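Local coordinates for protein nucleoside phosphorylase, putative (Trypanosoma brucei, PDB 3BJE) that catalyses the phosphorolysis of uridine to uracil and ribose 1-phosphate, working as a homodimer, at residues P52-D56 with I76-T80; D171-L175 with I204-T208. The contacts are given in a common frame with arbitrary orientation. Residues are numbered along the deposited sequence.

Both contacts bring a loop or helix start against a strand of the one large mixed sheet of this nucleoside phosphorylase, on opposite sides of the chain's centre. Their own centres lie 28 Å apart, with nearest atoms about 14 Å apart, so they do not touch. Contact 1 belongs to the phosphate end of the active site: Arg54 binds the phosphate of ribose 1-phosphate, and the side chain of Pro52 is about 11 Å from the bound calcium ion. Contact 2 does not touch the sugar phosphate: the side chain of Asp171 is about 11 Å from it, and that of Thr173 about 8 Å from calcium. Both contacts border the second subunit.

Contact 1 (P52-D56 with I76-T80); sequences PGRVD and IRFAT. With R1P (1-O-phosphono-alpha-D-ribofuranose), chain C.
Residues 52-56 turn at Pro52 into a helix, Val55 N hydrogen-bonded to Pro52 O at 3.2 Å; residues 76-80 form an extended strand. The nearest CA pairs are Pro52 with Arg77, 6.2 Å, and Val55 with Phe78, 7.0 Å. Arg77 (m, t, p, chi4 -158°) folds over this turn: its NH1 donates to Pro52 O at 3.1 Å and its CD lies 3.7 Å from Pro52 CB. With chi1 m, Asp56 brings OD1 to Arg77 NH2, 2.9 Å, in a salt bridge. Val55 (t) points toward the strand and lies under one face of the guanidinium, its CG2 4.0 Å from Arg77 CB and its CG1 4.4 Å from Ala79 CB. Arg54 (t, t, m), a phosphate-binding arginine, has its CA-to-CB bond away from the strand; its NH1 donates to R1P O2P at 2.9 Å and NH2 to R1P O3P at 2.8 Å. Helix 54-59 packs on a face of the mixed sheet, over strands 45-49, 86-92 and 76-83; Asp72 of strand 69-73 also pairs with Arg77.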
loop_
_atom_site.group_PDB
_atom_site.type_symbol
_atom_site.label_atom_id
_atom_site.label_comp_id
_atom_site.label_asym_id
_atom_site.label_seq_id
_atom_site.Cartn_x
_atom_site.Cartn_y
_atom_site.Cartn_z
ATOM N N PRO A 52 0.100 0.316 13.121
ATOM C CA PRO A 52 -0.364 1.339 14.059
ATOM C C PRO A 52 -0.234 0.943 15.526
ATOM O O PRO A 52 -0.031 1.808 16.367
ATOM C CB PRO A 52 -1.843 1.550 13.671
ATOM C CG PRO A 52 -2.190 0.452 12.771
ATOM C CD PRO A 52 -0.931 -0.003 12.112
ATOM N N GLY A 53 -0.344 -0.345 15.827
ATOM C CA GLY A 53 -0.167 -0.815 17.208
ATOM C C GLY A 53 1.196 -0.482 17.806
ATOM O O GLY A 53 1.326 -0.328 19.027
ATOM N N ARG A 54 2.217 -0.342 16.964
ATOM C CA ARG A 54 3.580 -0.112 17.465
ATOM C C ARG A 54 3.802 1.329 17.951
ATOM O O ARG A 54 4.801 1.624 18.610
ATOM C CB ARG A 54 4.611 -0.468 16.384
ATOM C CG ARG A 54 6.044 -0.673 16.916
ATOM C CD ARG A 54 7.014 -1.244 15.857
ATOM N NE ARG A 54 6.463 -2.434 15.206
ATOM C CZ ARG A 54 6.422 -2.652 13.890
ATOM N NH1 ARG A 54 6.940 -1.793 13.017
ATOM N NH2 ARG A 54 5.848 -3.759 13.440
ATOM N N VAL A 55 2.881 2.229 17.618
ATOM C CA VAL A 55 3.011 3.633 17.976
ATOM C C VAL A 55 3.002 3.790 19.502
ATOM O O VAL A 55 3.836 4.492 20.066
ATOM C CB VAL A 55 1.888 4.489 17.342
ATOM C CG1 VAL A 55 1.826 5.875 17.969
ATOM C CG2 VAL A 55 2.096 4.602 15.819
ATOM N N ASP A 56 2.070 3.120 20.163
ATOM C CA ASP A 56 1.987 3.215 21.627
ATOM C C ASP A 56 3.155 2.559 22.341
ATOM O O ASP A 56 3.573 3.018 23.409
ATOM C CB ASP A 56 0.675 2.620 22.121
ATOM C CG ASP A 56 -0.507 3.514 21.822
ATOM O OD1 ASP A 56 -0.288 4.669 21.408
ATOM O OD2 ASP A 56 -1.647 3.072 22.020
ATOM N N ILE A 76 -3.071 5.632 10.037
ATOM C CA ILE A 76 -2.043 6.663 10.216
ATOM C C ILE A 76 -2.173 7.315 11.599
ATOM O O ILE A 76 -3.054 8.125 11.837
ATOM C CB ILE A 76 -2.133 7.733 9.102
ATOM C CG1 ILE A 76 -2.254 7.082 7.709
ATOM C CG2 ILE A 76 -0.923 8.681 9.152
ATOM C CD1 ILE A 76 -1.147 6.138 7.379
ATOM N N ARG A 77 -1.285 6.919 12.511
ATOM C CA ARG A 77 -1.262 7.427 13.884
ATOM C C ARG A 77 0.041 8.163 14.124
ATOM O O ARG A 77 1.068 7.777 13.576
ATOM C CB ARG A 77 -1.374 6.285 14.883
ATOM C CG ARG A 77 -2.577 5.407 14.726
ATOM C CD ARG A 77 -2.598 4.375 15.860
ATOM N NE ARG A 77 -2.610 5.047 17.159
ATOM C CZ ARG A 77 -2.227 4.522 18.320
ATOM N NH1 ARG A 77 -1.761 3.279 18.412
ATOM N NH2 ARG A 77 -2.307 5.271 19.407
ATOM N N PHE A 78 0.018 9.207 14.942
ATOM C CA PHE A 78 1.257 9.840 15.375
ATOM C C PHE A 78 1.219 10.218 16.847
ATOM O O PHE A 78 0.158 10.381 17.466
ATOM C CB PHE A 78 1.617 11.059 14.513
ATOM C CG PHE A 78 1.037 12.348 15.009
ATOM C CD1 PHE A 78 1.761 13.173 15.851
ATOM C CD2 PHE A 78 -0.249 12.737 14.626
ATOM C CE1 PHE A 78 1.230 14.344 16.318
ATOM C CE2 PHE A 78 -0.792 13.919 15.094
ATOM C CZ PHE A 78 -0.060 14.718 15.944
ATOM N N ALA A 79 2.416 10.382 17.393
ATOM C CA ALA A 79 2.597 10.948 18.733
ATOM C C ALA A 79 3.933 11.650 18.737
ATOM O O ALA A 79 4.913 11.119 18.212
ATOM C CB ALA A 79 2.572 9.849 19.797
ATOM N N THR A 80 3.976 12.816 19.360
ATOM C CA THR A 80 5.183 13.633 19.419
ATOM C C THR A 80 5.506 13.928 20.868
ATOM O O THR A 80 4.671 14.465 21.583
ATOM C CB THR A 80 4.965 14.956 18.653
ATOM O OG1 THR A 80 4.741 14.643 17.270
ATOM C CG2 THR A 80 6.176 15.883 18.814
HETATM C C5 R1P C . 3.715 -6.843 6.305
HETATM O O5 R1P C . 3.365 -7.826 7.290
HETATM C C4 R1P C . 4.199 -5.568 6.970
HETATM O O4 R1P C . 5.219 -5.837 7.949
HETATM C C1 R1P C . 6.429 -5.145 7.622
HETATM C C2 R1P C . 6.309 -4.912 6.106
HETATM O O2 R1P C . 7.200 -3.931 5.525
HETATM C C3 R1P C . 4.816 -4.603 5.973
HETATM O O3 R1P C . 4.493 -3.261 6.373
HETATM O O1 R1P C . 6.647 -3.933 8.419
HETATM P P R1P C . 5.808 -3.392 9.691
HETATM O O1P R1P C . 4.459 -3.110 9.012
HETATM O O2P R1P C . 6.555 -2.139 10.113
HETATM O O3P R1P C . 5.704 -4.463 10.727
#

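Contact 2 (D171-L175 with I204-T208)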
loop_
_atom_site.group_PDB
_atom_site.type_symbol
_atom_site.label_atom_id
_atom_site.label_comp_id
_atom_site.label_asym_id
_atom_site.label_seq_id
_atom_site.Cartn_x
_atom_site.Cartn_y
_atom_site.Cartn_z
ATOM N N ASP A 171 8.928 -2.601 -6.193
ATOM C CA ASP A 171 7.717 -1.843 -6.380
ATOM C C ASP A 171 7.926 -0.862 -7.538
ATOM O O ASP A 171 9.018 -0.808 -8.125
ATOM C CB ASP A 171 7.447 -1.063 -5.108
ATOM C CG ASP A 171 8.560 -0.072 -4.813
ATOM O OD1 ASP A 171 9.696 -0.492 -4.460
ATOM O OD2 ASP A 171 8.312 1.150 -4.996
ATOM N N ASN A 172 6.901 -0.054 -7.851
ATOM C CA ASN A 172 7.034 0.978 -8.891
ATOM C C ASN A 172 6.693 2.394 -8.449
ATOM O O ASN A 172 6.621 3.302 -9.257
ATOM C CB ASN A 172 6.276 0.618 -10.182
ATOM C CG ASN A 172 4.815 1.049 -10.192
ATOM O OD1 ASN A 172 4.233 1.317 -9.141
ATOM N ND2 ASN A 172 4.201 1.079 -11.401
ATOM N N THR A 173 6.570 2.612 -7.148
ATOM C CA THR A 173 6.063 3.890 -6.677
ATOM C C THR A 173 6.993 5.022 -7.111
ATOM O O THR A 173 6.550 6.050 -7.643
ATOM C CB THR A 173 5.835 3.840 -5.163
ATOM O OG1 THR A 173 4.694 3.003 -4.921
ATOM C CG2 THR A 173 5.590 5.252 -4.573
ATOM N N SER A 174 8.296 4.825 -6.916
ATOM C CA SER A 174 9.269 5.846 -7.304
ATOM C C SER A 174 9.434 6.002 -8.811
ATOM O O SER A 174 10.009 6.981 -9.259
ATOM C CB SER A 174 10.626 5.599 -6.633
ATOM O OG SER A 174 10.465 5.506 -5.210
ATOM N N LEU A 175 8.920 5.072 -9.618
ATOM C CA LEU A 175 8.941 5.294 -11.062
ATOM C C LEU A 175 8.139 6.520 -11.498
ATOM O O LEU A 175 8.353 7.018 -12.590
ATOM C CB LEU A 175 8.468 4.056 -11.839
ATOM C CG LEU A 175 9.280 2.771 -11.776
ATOM C CD1 LEU A 175 8.799 1.814 -12.882
ATOM C CD2 LEU A 175 10.774 2.985 -11.885
ATOM N N ILE A 204 11.235 -6.755 -14.724
ATOM C CA ILE A 204 10.681 -5.587 -14.022
ATOM C C ILE A 204 11.645 -4.414 -14.125
ATOM O O ILE A 204 12.838 -4.578 -13.959
ATOM C CB ILE A 204 10.452 -5.906 -12.523
ATOM C CG1 ILE A 204 9.575 -7.159 -12.370
ATOM C CG2 ILE A 204 9.844 -4.713 -11.766
ATOM C CD1 ILE A 204 8.106 -6.942 -12.803
ATOM N N ASP A 205 11.120 -3.215 -14.358
ATOM C CA ASP A 205 11.942 -1.990 -14.375
ATOM C C ASP A 205 12.215 -1.566 -12.919
ATOM O O ASP A 205 11.710 -0.552 -12.432
ATOM C CB ASP A 205 11.249 -0.872 -15.171
ATOM C CG ASP A 205 12.111 0.358 -15.340
ATOM O OD1 ASP A 205 13.324 0.327 -15.046
ATOM O OD2 ASP A 205 11.572 1.384 -15.788
ATOM N N ILE A 206 13.015 -2.364 -12.218
ATOM C CA ILE A 206 13.366 -2.077 -10.821
ATOM C C ILE A 206 14.156 -0.778 -10.682
ATOM O O ILE A 206 14.801 -0.317 -11.632
ATOM C CB ILE A 206 14.148 -3.229 -10.169
ATOM C CG1 ILE A 206 15.465 -3.481 -10.912
ATOM C CG2 ILE A 206 13.311 -4.492 -10.176
ATOM C CD1 ILE A 206 16.456 -4.319 -10.138
ATOM N N TYR A 207 14.077 -0.174 -9.505
ATOM C CA TYR A 207 14.921 0.949 -9.192
ATOM C C TYR A 207 15.762 0.654 -7.951
ATOM O O TYR A 207 15.649 -0.419 -7.361
ATOM C CB TYR A 207 14.118 2.220 -9.029
ATOM C CG TYR A 207 13.136 2.276 -7.889
ATOM C CD1 TYR A 207 13.464 2.912 -6.694
ATOM C CD2 TYR A 207 11.862 1.735 -8.014
ATOM C CE1 TYR A 207 12.559 2.980 -5.647
ATOM C CE2 TYR A 207 10.942 1.799 -6.971
ATOM C CZ TYR A 207 11.300 2.438 -5.787
ATOM O OH TYR A 207 10.394 2.579 -4.751
ATOM N N THR A 208 16.658 1.583 -7.612
ATOM C CA THR A 208 17.496 1.450 -6.438
ATOM C C THR A 208 17.497 2.737 -5.635
ATOM O O THR A 208 17.116 3.803 -6.132
ATOM C CB THR A 208 18.946 1.111 -6.833
ATOM O OG1 THR A 208 19.456 2.132 -7.691
ATOM C CG2 THR A 208 19.043 -0.264 -7.565
HETATM O O HOH W 1 9.427 -0.894 -10.845
#
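The phenol of Tyr207 reaches into the turn at residues 171-175, where its OH donates a short hydrogen bond to Asp171 OD2 at 2.5 Å. The same carboxylate oxygen accepts from Thr173 N at 3.1 Å, closing an Asx turn, so that one oxygen serves both donors. Ser174 OG adds a weak hydrogen bond to Tyr207 OH at 3.0 Å, and Ser296 at the start of helix 295-305 bonds both to this hydroxyl and to the other carboxylate oxygen of Asp171. A water joins the two backbones, donating to Asp171 O and Asp205 O, each 2.8 Å from it. Around this polar group the packing is tight. Ser174 CB sits over one face of the Tyr207 ring, a CH-pi contact 3.6 Å from the centroid, while Asn172 CA approaches the ring edge. Leu175 packs beside the ring and the Asp205 backbone, its CD2 3.7 Å from Asp205 O and 4.2 Å from Tyr207 CD2. Asp205 centres an inverse gamma turn just before strand 207-210, and its carboxylate pairs with Arg192 of helix 186-198. The side chains of Asn172 and Thr173 hydrogen-bond to Ser248 of the second subunit. The arrangement is an Asx turn leading into a 3-10 segment, fastened by a buried tyrosine: it ties the loop after strand 161-169 to strand 207-210, an antiparallel neighbour of that strand, at the dimer interface.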